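Local coordinates for PbSGBP-B lipoprotein (Prevotella bryantii B14, PDB 6D2Y) that probably binds polysaccharide at the cell surface as a lipoprotein of a polysaccharide utilization locus, and carries a magnesium ion in its C-terminal domain, at residues E147-T152 with I187-P192; S312-M317 with N453-P458. All coordinates share one frame; numbering follows the deposited sequence.

Interaction 1 (E147-T152 with I187-P192); sequences EEVTIT and ITFTMP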
loop_
_atom_site.group_PDB
_atom_site.type_symbol
_atom_site.label_atom_id
_atom_site.label_comp_id
_atom_site.label_asym_id
_atom_site.label_seq_id
_atom_site.Cartn_x
_atom_site.Cartn_y
_atom_site.Cartn_z
ATOM N N GLU A 147 3.196 4.445 -20.441
ATOM C CA GLU A 147 3.972 3.618 -19.532
ATOM C C GLU A 147 3.170 2.399 -19.094
ATOM O O GLU A 147 1.937 2.428 -19.031
ATOM C CB GLU A 147 4.401 4.421 -18.303
ATOM C CG GLU A 147 5.798 5.013 -18.402
ATOM C CD GLU A 147 5.930 6.327 -17.654
ATOM O OE1 GLU A 147 6.782 7.153 -18.048
ATOM O OE2 GLU A 147 5.187 6.533 -16.671
ATOM N N GLU A 148 3.886 1.320 -18.785
ATOM C CA GLU A 148 3.255 0.103 -18.291
ATOM C C GLU A 148 2.971 0.255 -16.802
ATOM O O GLU A 148 3.890 0.496 -16.011
ATOM C CB GLU A 148 4.148 -1.109 -18.548
ATOM C CG GLU A 148 3.439 -2.438 -18.363
ATOM C CD GLU A 148 4.401 -3.607 -18.279
ATOM O OE1 GLU A 148 5.095 -3.731 -17.248
ATOM O OE2 GLU A 148 4.461 -4.400 -19.244
ATOM N N VAL A 149 1.705 0.115 -16.422
ATOM C CA VAL A 149 1.266 0.285 -15.044
ATOM C C VAL A 149 0.743 -1.048 -14.533
ATOM O O VAL A 149 0.028 -1.759 -15.246
ATOM C CB VAL A 149 0.182 1.376 -14.925
ATOM C CG1 VAL A 149 -0.105 1.683 -13.465
ATOM C CG2 VAL A 149 0.606 2.631 -15.669
ATOM N N THR A 150 1.102 -1.385 -13.297
ATOM C CA THR A 150 0.619 -2.588 -12.635
ATOM C C THR A 150 -0.052 -2.208 -11.323
ATOM O O THR A 150 0.491 -1.409 -10.553
ATOM C CB THR A 150 1.755 -3.583 -12.377
ATOM O OG1 THR A 150 2.714 -2.996 -11.488
ATOM C CG2 THR A 150 2.442 -3.965 -13.680
ATOM N N ILE A 151 -1.230 -2.775 -11.078
ATOM C CA ILE A 151 -1.968 -2.572 -9.837
ATOM C C ILE A 151 -1.943 -3.886 -9.070
ATOM O O ILE A 151 -2.392 -4.921 -9.581
ATOM C CB ILE A 151 -3.409 -2.107 -10.101
ATOM C CG1 ILE A 151 -3.437 -0.606 -10.382
ATOM C CG2 ILE A 151 -4.302 -2.420 -8.909
ATOM C CD1 ILE A 151 -4.726 -0.131 -11.005
ATOM N N THR A 152 -1.411 -3.853 -7.852
ATOM C CA THR A 152 -1.240 -5.048 -7.040
ATOM C C THR A 152 -2.341 -5.141 -5.994
ATOM O O THR A 152 -2.743 -4.134 -5.404
ATOM C CB THR A 152 0.129 -5.053 -6.355
ATOM O OG1 THR A 152 1.147 -4.723 -7.310
ATOM C CG2 THR A 152 0.428 -6.422 -5.758
ATOM N N ILE A 187 -2.972 -6.560 -11.934
ATOM C CA ILE A 187 -3.570 -6.092 -13.179
ATOM C C ILE A 187 -2.543 -5.216 -13.881
ATOM O O ILE A 187 -1.972 -4.311 -13.265
ATOM C CB ILE A 187 -4.868 -5.305 -12.928
ATOM C CG1 ILE A 187 -5.907 -6.176 -12.224
ATOM C CG2 ILE A 187 -5.417 -4.752 -14.236
ATOM C CD1 ILE A 187 -7.096 -5.392 -11.708
ATOM N N THR A 188 -2.312 -5.477 -15.165
ATOM C CA THR A 188 -1.321 -4.744 -15.942
ATOM C C THR A 188 -2.006 -4.055 -17.114
ATOM O O THR A 188 -2.760 -4.692 -17.859
ATOM C CB THR A 188 -0.219 -5.677 -16.448
ATOM O OG1 THR A 188 0.324 -6.414 -15.347
ATOM C CG2 THR A 188 0.893 -4.876 -17.104
ATOM N N PHE A 189 -1.742 -2.759 -17.280
ATOM C CA PHE A 189 -2.339 -2.005 -18.371
ATOM C C PHE A 189 -1.380 -0.915 -18.829
ATOM O O PHE A 189 -0.453 -0.530 -18.111
ATOM C CB PHE A 189 -3.692 -1.397 -17.972
ATOM C CG PHE A 189 -3.597 -0.288 -16.952
ATOM C CD1 PHE A 189 -3.499 -0.575 -15.599
ATOM C CD2 PHE A 189 -3.614 1.041 -17.349
ATOM C CE1 PHE A 189 -3.420 0.441 -14.662
ATOM C CE2 PHE A 189 -3.531 2.063 -16.415
ATOM C CZ PHE A 189 -3.434 1.762 -15.071
ATOM N N THR A 190 -1.613 -0.428 -20.044
ATOM C CA THR A 190 -0.853 0.678 -20.611
ATOM C C THR A 190 -1.644 1.965 -20.410
ATOM O O THR A 190 -2.776 2.085 -20.894
ATOM C CB THR A 190 -0.565 0.441 -22.095
ATOM O OG1 THR A 190 0.170 -0.777 -22.260
ATOM C CG2 THR A 190 0.259 1.585 -22.664
HETATM N N MSE A 191 -1.048 2.919 -19.698
HETATM C CA MSE A 191 -1.709 4.163 -19.297
HETATM C C MSE A 191 -2.200 4.969 -20.500
HETATM O O MSE A 191 -1.394 5.419 -21.309
HETATM C CB MSE A 191 -0.745 5.003 -18.462
HETATM C CG MSE A 191 -1.184 6.428 -18.154
HETATM SE SE MSE A 191 -2.910 6.466 -17.266
HETATM C CE MSE A 191 -2.427 5.544 -15.621
ATOM N N PRO A 192 -3.514 5.156 -20.615
ATOM C CA PRO A 192 -4.045 6.020 -21.678
ATOM C C PRO A 192 -3.594 7.460 -21.499
ATOM O O PRO A 192 -3.062 7.865 -20.463
ATOM C CB PRO A 192 -5.565 5.886 -21.534
ATOM C CG PRO A 192 -5.773 4.627 -20.774
ATOM C CD PRO A 192 -4.586 4.474 -19.871
#
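Val149 lies over one face of the Phe189 ring, where two antiparallel strands of an immunoglobulin-like IPT/TIG domain pair side by side. The Val149 CB sits 3.9 Å from the centroid of the Phe189 ring, 23° off the ring normal, a CH-pi contact displaced toward the CE1-CZ rim; Val149 CG1 touches the same two ring atoms. Phe189 CG stands between its own backbone N and carbonyl carbon (chi1 69°), which turns the ring back under the neighbouring strand. Ile151 reaches the ring with its delta methyl, CD1 being 3.9 Å from Phe189 CE1. The other methyl of Val149, CG2, packs against CB of Met191, a selenomethionine, at 3.9 Å. Ile187 lies on the same side of the sheet as Val149, Phe189 and Ile151, and is buried like them.

The opposite side of the sheet carries Glu148, Thr150, Thr188 and Thr190, and is more polar and partly exposed. There Thr188 presents two branches: its CG2 meets Glu148 CG at 3.7 Å, and its OG1 lies beside Thr150 CG2 at 3.6 Å. With CG2 anti to its backbone N, Thr188 offers the methyl to the aliphatic part of Glu148.

Backbone bonds set the register. Val149 and Phe189 form one hydrogen-bonded pair and Ile151 and Ile187 the next, each with two N-H...O bonds. Farther out, strand 134-138 flanks 148-154, with Met138 and Val135 against Val149 and Ile151, while strand 179-182 flanks 186-190. Tyr216 touches the Met191 side chain, and Glu147 OE2 accepts a bond from Lys144 N. Beyond the Glu148-Thr190 pair, just before strand 148-154 begins and just after 186-190 ends, Met191 N donates to Glu147 O at 3.1 Å, almost straight at 175°.

Interaction 2 (S312-M317 with N453-P458); sequences SLKFEM and NIRVVP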
loop_
_atom_site.group_PDB
_atom_site.type_symbol
_atom_site.label_atom_id
_atom_site.label_comp_id
_atom_site.label_asym_id
_atom_site.label_seq_id
_atom_site.Cartn_x
_atom_site.Cartn_y
_atom_site.Cartn_z
ATOM N N SER A 312 -0.849 7.346 5.482
ATOM C CA SER A 312 0.426 6.807 5.038
ATOM C C SER A 312 1.241 7.899 4.363
ATOM O O SER A 312 0.693 8.801 3.724
ATOM C CB SER A 312 0.237 5.635 4.061
ATOM O OG SER A 312 -0.448 4.559 4.675
ATOM N N LEU A 313 2.559 7.804 4.513
ATOM C CA LEU A 313 3.486 8.641 3.767
ATOM C C LEU A 313 3.774 7.983 2.423
ATOM O O LEU A 313 4.082 6.787 2.363
ATOM C CB LEU A 313 4.782 8.846 4.552
ATOM C CG LEU A 313 5.858 9.725 3.913
ATOM C CD1 LEU A 313 5.594 11.205 4.170
ATOM C CD2 LEU A 313 7.231 9.323 4.424
ATOM N N LYS A 314 3.660 8.760 1.346
ATOM C CA LYS A 314 3.876 8.262 -0.004
ATOM C C LYS A 314 4.811 9.197 -0.754
ATOM O O LYS A 314 4.878 10.396 -0.467
ATOM C CB LYS A 314 2.559 8.130 -0.784
ATOM C CG LYS A 314 1.826 6.817 -0.588
ATOM C CD LYS A 314 0.632 6.735 -1.526
ATOM C CE LYS A 314 -0.149 5.453 -1.329
ATOM N NZ LYS A 314 -1.405 5.451 -2.125
ATOM N N PHE A 315 5.528 8.631 -1.722
ATOM C CA PHE A 315 6.420 9.382 -2.595
ATOM C C PHE A 315 6.792 8.496 -3.774
ATOM O O PHE A 315 6.715 7.268 -3.696
ATOM C CB PHE A 315 7.680 9.861 -1.857
ATOM C CG PHE A 315 8.545 8.747 -1.325
ATOM C CD1 PHE A 315 8.337 8.238 -0.051
ATOM C CD2 PHE A 315 9.579 8.224 -2.090
ATOM C CE1 PHE A 315 9.137 7.220 0.444
ATOM C CE2 PHE A 315 10.379 7.207 -1.601
ATOM C CZ PHE A 315 10.158 6.705 -0.332
ATOM N N GLU A 316 7.194 9.136 -4.868
ATOM C CA GLU A 316 7.731 8.437 -6.025
ATOM C C GLU A 316 9.253 8.454 -5.967
ATOM O O GLU A 316 9.865 9.429 -5.523
ATOM C CB GLU A 316 7.244 9.066 -7.332
ATOM C CG GLU A 316 5.906 8.529 -7.824
ATOM C CD GLU A 316 4.729 9.058 -7.024
ATOM O OE1 GLU A 316 4.702 10.271 -6.738
ATOM O OE2 GLU A 316 3.827 8.265 -6.684
HETATM N N MSE A 317 9.860 7.362 -6.421
HETATM C CA MSE A 317 11.290 7.146 -6.223
HETATM C C MSE A 317 11.956 6.513 -7.443
HETATM O O MSE A 317 11.410 5.596 -8.061
HETATM C CB MSE A 317 11.502 6.270 -4.983
HETATM C CG MSE A 317 12.940 5.899 -4.642
HETATM SE SE MSE A 317 12.882 4.642 -3.152
HETATM C CE MSE A 317 14.734 4.560 -2.620
ATOM N N ASN A 453 7.367 14.086 -4.902
ATOM C CA ASN A 453 5.974 13.893 -4.509
ATOM C C ASN A 453 5.843 13.228 -3.134
ATOM O O ASN A 453 5.074 12.284 -2.946
ATOM C CB ASN A 453 5.194 13.125 -5.575
ATOM C CG ASN A 453 5.241 13.810 -6.936
ATOM O OD1 ASN A 453 5.208 15.040 -7.028
ATOM N ND2 ASN A 453 5.291 13.017 -7.998
ATOM N N ILE A 454 6.569 13.768 -2.159
ATOM C CA ILE A 454 6.402 13.356 -0.770
ATOM C C ILE A 454 5.065 13.884 -0.267
ATOM O O ILE A 454 4.839 15.097 -0.225
ATOM C CB ILE A 454 7.561 13.867 0.094
ATOM C CG1 ILE A 454 8.909 13.479 -0.519
ATOM C CG2 ILE A 454 7.436 13.339 1.518
ATOM C CD1 ILE A 454 10.078 14.261 0.050
ATOM N N ARG A 455 4.174 12.976 0.129
ATOM C CA ARG A 455 2.824 13.345 0.534
ATOM C C ARG A 455 2.347 12.406 1.634
ATOM O O ARG A 455 2.921 11.338 1.863
ATOM C CB ARG A 455 1.854 13.303 -0.656
ATOM C CG ARG A 455 1.768 11.936 -1.334
ATOM C CD ARG A 455 0.973 11.996 -2.632
ATOM N NE ARG A 455 0.867 10.691 -3.283
ATOM C CZ ARG A 455 1.726 10.231 -4.188
ATOM N NH1 ARG A 455 2.768 10.964 -4.556
ATOM N NH2 ARG A 455 1.548 9.034 -4.728
ATOM N N VAL A 456 1.280 12.814 2.323
ATOM C CA VAL A 456 0.605 11.973 3.306
ATOM C C VAL A 456 -0.844 11.799 2.873
ATOM O O VAL A 456 -1.535 12.780 2.574
ATOM C CB VAL A 456 0.709 12.542 4.737
ATOM C CG1 VAL A 456 0.119 13.943 4.831
ATOM C CG2 VAL A 456 0.025 11.605 5.725
ATOM N N VAL A 457 -1.298 10.547 2.839
ATOM C CA VAL A 457 -2.553 10.192 2.174
ATOM C C VAL A 457 -3.304 9.193 3.025
ATOM O O VAL A 457 -2.704 8.388 3.760
ATOM C CB VAL A 457 -2.287 9.597 0.770
ATOM C CG1 VAL A 457 -1.669 8.208 0.873
ATOM C CG2 VAL A 457 -3.530 9.589 -0.111
ATOM N N PRO A 458 -4.638 9.239 2.991
ATOM C CA PRO A 458 -5.423 8.249 3.733
ATOM C C PRO A 458 -5.122 6.831 3.272
ATOM O O PRO A 458 -4.876 6.576 2.092
ATOM C CB PRO A 458 -6.874 8.638 3.428
ATOM C CG PRO A 458 -6.813 10.082 3.103
ATOM C CD PRO A 458 -5.491 10.310 2.434
HETATM O O HOH W 1 -1.504 8.640 -3.189
HETATM O O HOH W 2 -2.737 4.903 0.551
#
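Asn453 opens the contact by donating from ND2 to Glu316 OE1 at 3.1 Å, on the anti side of the carboxylate and 25° out of its plane. Its backbone takes a left-handed conformation, and Asn453 and Ile454 together face Phe224 in a G1 beta bulge. Asp452, just before, is a magnesium ligand together with Asp225, Asp227, Ser255 and Asn257.

Ile454 points the opposite way from Arg455, its CG2 3.9 Å from Leu313 CD1 and its CG1 beside Phe315 CB. Arg455 pairs with Lys314 through two backbone hydrogen bonds. Its side chain, extended from CG to NE, meets the Glu316 carboxylate end-on in a salt bridge: NH1 to OE1 at 3.0 Å and NH2 to OE2 at 3.1 Å, the two planes only 15° apart. Glu316 OE1 thus accepts two bonds, and Thr394 OG1 adds one to OE2. Lys314 CB lies over one guanidinium face, and a water accepts from Arg455 NE at 3.1 Å. Glu141 pairs with both Arg455 NH2 and Lys314 NZ, probably offsetting these like charges.

Val456 forms the intervening non-hydrogen-bonded pair with Leu313, its CG2 3.5 Å from Ser312 O. Val457, paired with Ser312 by two backbone hydrogen bonds, returns to the Arg455 side, where its CG1 packs on Lys314 CD at 3.6 Å. Pro458 O takes a bond from a second water, which in turn accepts from Lys314 NZ.

Strand 311-318 runs between 449-458 and 393-398 in the antiparallel sheet of the putative glycan-binding domain. Strands 222-224 and 258-261 also pair with 449-458, and strand 330-335 of another sheet packs on Leu313.

From the N terminus, the chain first forms a separate sheet domain and then enters the IPT/TIG range, where interaction 1 closes a loop with 34 intervening residues between strands 148-154 and 186-190. It then passes into the C-terminal domain, where interaction 2 joins strand 311-318 to the final strand 449-458 across 135 residues. The two loops follow in series and neither nest nor cross. Their centres lie 20 Å apart and their nearest atoms about 9 Å apart, without touching. The loop between strands 134-138 and 148-154, with Glu141 and Trp142, reaches from the IPT/TIG part to the residues of interaction 2.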